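Local coordinates for protein citrate synthase (Metallosphaera sedula, PDB 6ABW) that binds acetyl-CoA and probably condenses it with oxaloacetate and water to give citrate and CoA in the tricarboxylic acid cycle, at residues Asp103-Glu109 with Leu222-Lys226; Met108-Phe112 with Ala139-Val143. All blocks are in the same frame, centred on the assembly; numbering follows the deposited sequence.

Contact 1 (Asp103-Glu109 with Leu222-Lys226); sequences DAVGMME and LAALK
In the largely helical citrate synthase fold, the start of helix 104-119 packs against the C-terminal end of helix 214-225 at the dimer interface. Asp103, the N-cap residue, precedes the helical backbone of 104-109, and its OD1 accepts from Val105 N at 2.9 Å. The register runs in opposite directions along the two segments: Glu109 CA lies 5.6 Å from Leu222 CA, and Val105 CA 5.9 Å from Lys226 CA. Leu222 has the largest buried area in the contact, 88 Å². With chi1 m and chi2 t it points at the other helix, its CD1 3.9 Å from Glu109 N and its CD2 3.8 Å from Met108 CE. Val105 (chi1 t) faces back toward the last helical turn, where its CG1 sits 3.5 Å from Leu222 O, 4.3 Å from Leu225 CB and 4.0 Å from Lys226 N. Lys226, extended with all four chi angles t, lies along the first turn of 104-109, its CD 4.1 Å from Gly106 CA; an ideal CB on Gly106 would lie 3.5 Å from Lys226 CE and be crowded by Asp103 O at 3.2 Å. The ammonium group reaches the second subunit, forming a salt bridge with Asp213 and a hydrogen bond with Ser116 of that subunit. Glu109 OE2 likewise bonds to Ser216 of the second subunit, while lying 3.3 Å from Ala223 CB. These polar ends tie the helix pair into the dimer, whereas the side chain of Leu225 lies about 8 Å from the bound acetyl-CoA. A water joins the two charged side chains, donating to Glu109 OE1 at 2.9 Å and accepting from Lys226 NZ at 2.8 Å.

Contact 2 (Met108-Phe112 with Ala139-Val143); sequences METAF and ASTVV
Phe112 points the edge of its ring at Ala139, CZ lying 3.8 Å from both Ala139 CA and Ala139 CB. A chi1 of -92°, between the usual wells, carries the ring across to this position, and CE1 is 4.2 Å from Val142 CB. Both segments are regular helix, their axes 10.2 Å apart at closest approach and their N-to-C directions 133° apart. Val142 (chi1 t) points into the interface, and its CA is 6.5 Å from Met108 CA. Its CG1 meets Ala111 CB at 3.8 Å and Met108 CG at 4.2 Å. This is apolar helix-helix packing in the all-helical core of citrate synthase, joining helices 104-119 and 128-151 away from the annotated sites, with helix 342-365 touching Met108 and Ala139. The m, t, p rotamer of Met108 carries its CE across to Val143 CG2 at 3.7 Å.

Overall arrangement
Helix 104-119 is common to both contacts, whose centres are 9 Å apart on the same side of the chain's centre. Its partner in contact 2, helix 128-151, follows it directly in the chain; the partner in contact 1, helix 214-225, comes much later, after a mostly helical run. Met108 and Phe112 each touch both partner helices; Met108 is the residue that takes part in both contacts. The contacts also meet directly, Leu222 CD1 packing 4.0 Å from Phe112 CD1. One flank of helix 104-119, with Glu109 and Thr110, thus meets the second subunit, while Met108, Ala111 and Phe112 pack inward on helix 128-151.

Contact 1 (Asp103-Glu109 with Leu222-Lys226)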
loop_
_atom_site.group_PDB
_atom_site.type_symbol
_atom_site.label_atom_id
_atom_site.label_comp_id
_atom_site.label_asym_id
_atom_site.label_seq_id
_atom_site.Cartn_x
_atom_site.Cartn_y
_atom_site.Cartn_z
ATOM N N ASP A 103 -10.559 -4.160 11.906
ATOM C CA ASP A 103 -11.165 -3.292 10.899
ATOM C C ASP A 103 -11.355 -4.095 9.574
ATOM O O ASP A 103 -10.429 -4.768 9.108
ATOM C CB ASP A 103 -10.250 -2.113 10.684
ATOM C CG ASP A 103 -10.845 -1.074 9.754
ATOM O OD1 ASP A 103 -11.408 -1.421 8.721
ATOM O OD2 ASP A 103 -10.769 0.131 10.067
ATOM N N ALA A 104 -12.557 -4.070 9.011
ATOM C CA ALA A 104 -12.837 -4.851 7.826
ATOM C C ALA A 104 -11.950 -4.450 6.622
ATOM O O ALA A 104 -11.556 -5.296 5.877
ATOM C CB ALA A 104 -14.312 -4.772 7.484
ATOM N N VAL A 105 -11.638 -3.161 6.454
ATOM C CA VAL A 105 -10.799 -2.739 5.370
ATOM C C VAL A 105 -9.378 -3.335 5.527
ATOM O O VAL A 105 -8.759 -3.738 4.538
ATOM C CB VAL A 105 -10.795 -1.200 5.263
ATOM C CG1 VAL A 105 -9.723 -0.707 4.244
ATOM C CG2 VAL A 105 -12.180 -0.774 4.864
ATOM N N GLY A 106 -8.902 -3.461 6.776
ATOM C CA GLY A 106 -7.633 -4.089 7.122
ATOM C C GLY A 106 -7.612 -5.578 6.771
ATOM O O GLY A 106 -6.613 -6.119 6.268
ATOM N N MET A 107 -8.717 -6.251 7.034
ATOM C CA MET A 107 -8.833 -7.629 6.618
ATOM C C MET A 107 -8.782 -7.763 5.085
ATOM O O MET A 107 -8.140 -8.661 4.531
ATOM C CB MET A 107 -10.126 -8.205 7.192
ATOM C CG MET A 107 -10.144 -8.170 8.695
ATOM S SD MET A 107 -11.699 -8.795 9.413
ATOM C CE MET A 107 -11.633 -10.407 8.854
ATOM N N MET A 108 -9.466 -6.875 4.370
ATOM C CA MET A 108 -9.347 -6.828 2.933
ATOM C C MET A 108 -7.907 -6.600 2.480
ATOM O O MET A 108 -7.473 -7.191 1.517
ATOM C CB MET A 108 -10.230 -5.725 2.322
ATOM C CG MET A 108 -11.705 -5.855 2.505
ATOM S SD MET A 108 -12.549 -4.502 1.587
ATOM C CE MET A 108 -12.083 -4.658 -0.017
ATOM N N GLU A 109 -7.195 -5.672 3.094
ATOM C CA GLU A 109 -5.834 -5.345 2.783
ATOM C C GLU A 109 -4.963 -6.616 2.879
ATOM O O GLU A 109 -4.142 -6.907 1.953
ATOM C CB GLU A 109 -5.344 -4.231 3.731
ATOM C CG GLU A 109 -3.961 -3.708 3.514
ATOM C CD GLU A 109 -3.372 -3.041 4.753
ATOM O OE1 GLU A 109 -3.256 -3.707 5.812
ATOM O OE2 GLU A 109 -2.917 -1.911 4.689
ATOM N N LEU A 222 -6.132 0.238 -0.405
ATOM C CA LEU A 222 -6.754 -0.129 0.841
ATOM C C LEU A 222 -6.049 0.305 2.101
ATOM O O LEU A 222 -6.697 0.682 3.075
ATOM C CB LEU A 222 -6.963 -1.632 0.878
ATOM C CG LEU A 222 -7.947 -2.218 -0.165
ATOM C CD1 LEU A 222 -7.678 -3.705 -0.235
ATOM C CD2 LEU A 222 -9.414 -1.966 0.167
ATOM N N ALA A 223 -4.718 0.303 2.056
ATOM C CA ALA A 223 -3.901 0.868 3.133
ATOM C C ALA A 223 -4.253 2.332 3.381
ATOM O O ALA A 223 -4.418 2.760 4.521
ATOM C CB ALA A 223 -2.397 0.754 2.824
ATOM N N ALA A 224 -4.390 3.111 2.327
ATOM C CA ALA A 224 -4.804 4.495 2.467
ATOM C C ALA A 224 -6.276 4.677 2.906
ATOM O O ALA A 224 -6.589 5.511 3.780
ATOM C CB ALA A 224 -4.581 5.231 1.141
ATOM N N LEU A 225 -7.166 3.826 2.415
ATOM C CA LEU A 225 -8.587 3.856 2.755
ATOM C C LEU A 225 -8.807 3.520 4.236
ATOM O O LEU A 225 -9.792 3.941 4.827
ATOM C CB LEU A 225 -9.293 2.841 1.843
ATOM C CG LEU A 225 -10.817 2.840 2.022
ATOM C CD1 LEU A 225 -11.464 4.194 1.713
ATOM C CD2 LEU A 225 -11.472 1.783 1.181
ATOM N N LYS A 226 -7.901 2.765 4.860
ATOM C CA LYS A 226 -8.047 2.431 6.230
ATOM C C LYS A 226 -7.963 3.696 7.134
ATOM O O LYS A 226 -8.539 3.681 8.249
ATOM C CB LYS A 226 -6.999 1.390 6.649
ATOM C CG LYS A 226 -7.359 0.656 7.879
ATOM C CD LYS A 226 -6.243 -0.365 8.154
ATOM C CE LYS A 226 -6.236 -0.706 9.609
ATOM N NZ LYS A 226 -5.066 -1.536 9.928
HETATM O O HOH W 1 -4.659 -3.855 8.354
#

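Contact 2 (Met108-Phe112 with Ala139-Val143)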
loop_
_atom_site.group_PDB
_atom_site.type_symbol
_atom_site.label_atom_id
_atom_site.label_comp_id
_atom_site.label_asym_id
_atom_site.label_seq_id
_atom_site.Cartn_x
_atom_site.Cartn_y
_atom_site.Cartn_z
ATOM N N MET A 108 -9.466 -6.875 4.370
ATOM C CA MET A 108 -9.347 -6.828 2.933
ATOM C C MET A 108 -7.907 -6.600 2.480
ATOM O O MET A 108 -7.473 -7.191 1.517
ATOM C CB MET A 108 -10.230 -5.725 2.322
ATOM C CG MET A 108 -11.705 -5.855 2.505
ATOM S SD MET A 108 -12.549 -4.502 1.587
ATOM C CE MET A 108 -12.083 -4.658 -0.017
ATOM N N GLU A 109 -7.195 -5.672 3.094
ATOM C CA GLU A 109 -5.834 -5.345 2.783
ATOM C C GLU A 109 -4.963 -6.616 2.879
ATOM O O GLU A 109 -4.142 -6.907 1.953
ATOM C CB GLU A 109 -5.344 -4.231 3.731
ATOM C CG GLU A 109 -3.961 -3.708 3.514
ATOM C CD GLU A 109 -3.372 -3.041 4.753
ATOM O OE1 GLU A 109 -3.256 -3.707 5.812
ATOM O OE2 GLU A 109 -2.917 -1.911 4.689
ATOM N N THR A 110 -5.188 -7.417 3.909
ATOM C CA THR A 110 -4.407 -8.602 4.142
ATOM C C THR A 110 -4.705 -9.654 3.072
ATOM O O THR A 110 -3.812 -10.244 2.475
ATOM C CB THR A 110 -4.645 -9.127 5.550
ATOM O OG1 THR A 110 -4.335 -8.097 6.490
ATOM C CG2 THR A 110 -3.750 -10.318 5.845
ATOM N N ALA A 111 -5.986 -9.852 2.801
ATOM C CA ALA A 111 -6.406 -10.761 1.746
ATOM C C ALA A 111 -5.917 -10.375 0.368
ATOM O O ALA A 111 -5.402 -11.189 -0.352
ATOM C CB ALA A 111 -7.901 -10.936 1.789
ATOM N N PHE A 112 -5.913 -9.088 0.046
ATOM C CA PHE A 112 -5.395 -8.626 -1.246
ATOM C C PHE A 112 -3.880 -8.755 -1.319
ATOM O O PHE A 112 -3.374 -8.998 -2.413
ATOM C CB PHE A 112 -5.874 -7.209 -1.573
ATOM C CG PHE A 112 -7.110 -7.218 -2.360
ATOM C CD1 PHE A 112 -8.332 -7.366 -1.780
ATOM C CD2 PHE A 112 -7.013 -7.245 -3.771
ATOM C CE1 PHE A 112 -9.481 -7.471 -2.573
ATOM C CE2 PHE A 112 -8.154 -7.378 -4.567
ATOM C CZ PHE A 112 -9.375 -7.527 -3.968
ATOM N N ALA A 139 -12.528 -9.548 -5.385
ATOM C CA ALA A 139 -12.986 -8.556 -4.397
ATOM C C ALA A 139 -14.308 -8.954 -3.805
ATOM O O ALA A 139 -14.502 -8.836 -2.599
ATOM C CB ALA A 139 -13.013 -7.149 -4.970
ATOM N N SER A 140 -15.195 -9.492 -4.644
ATOM C CA SER A 140 -16.475 -10.040 -4.168
ATOM C C SER A 140 -16.262 -11.175 -3.165
ATOM O O SER A 140 -16.832 -11.174 -2.046
ATOM C CB SER A 140 -17.314 -10.502 -5.394
ATOM O OG SER A 140 -18.515 -11.049 -4.955
ATOM N N THR A 141 -15.412 -12.124 -3.527
ATOM C CA THR A 141 -15.104 -13.227 -2.630
ATOM C C THR A 141 -14.527 -12.789 -1.296
ATOM O O THR A 141 -14.941 -13.242 -0.243
ATOM C CB THR A 141 -14.147 -14.156 -3.341
ATOM O OG1 THR A 141 -14.757 -14.597 -4.581
ATOM C CG2 THR A 141 -13.823 -15.390 -2.480
ATOM N N VAL A 142 -13.574 -11.862 -1.365
ATOM C CA VAL A 142 -12.959 -11.288 -0.167
ATOM C C VAL A 142 -13.933 -10.558 0.718
ATOM O O VAL A 142 -14.001 -10.852 1.914
ATOM C CB VAL A 142 -11.785 -10.380 -0.558
ATOM C CG1 VAL A 142 -11.287 -9.576 0.638
ATOM C CG2 VAL A 142 -10.677 -11.290 -1.135
ATOM N N VAL A 143 -14.776 -9.687 0.158
ATOM C CA VAL A 143 -15.648 -8.891 1.002
ATOM C C VAL A 143 -16.737 -9.757 1.683
ATOM O O VAL A 143 -17.002 -9.640 2.886
ATOM C CB VAL A 143 -16.215 -7.702 0.224
ATOM C CG1 VAL A 143 -17.184 -6.958 1.099
ATOM C CG2 VAL A 143 -15.095 -6.741 -0.176
#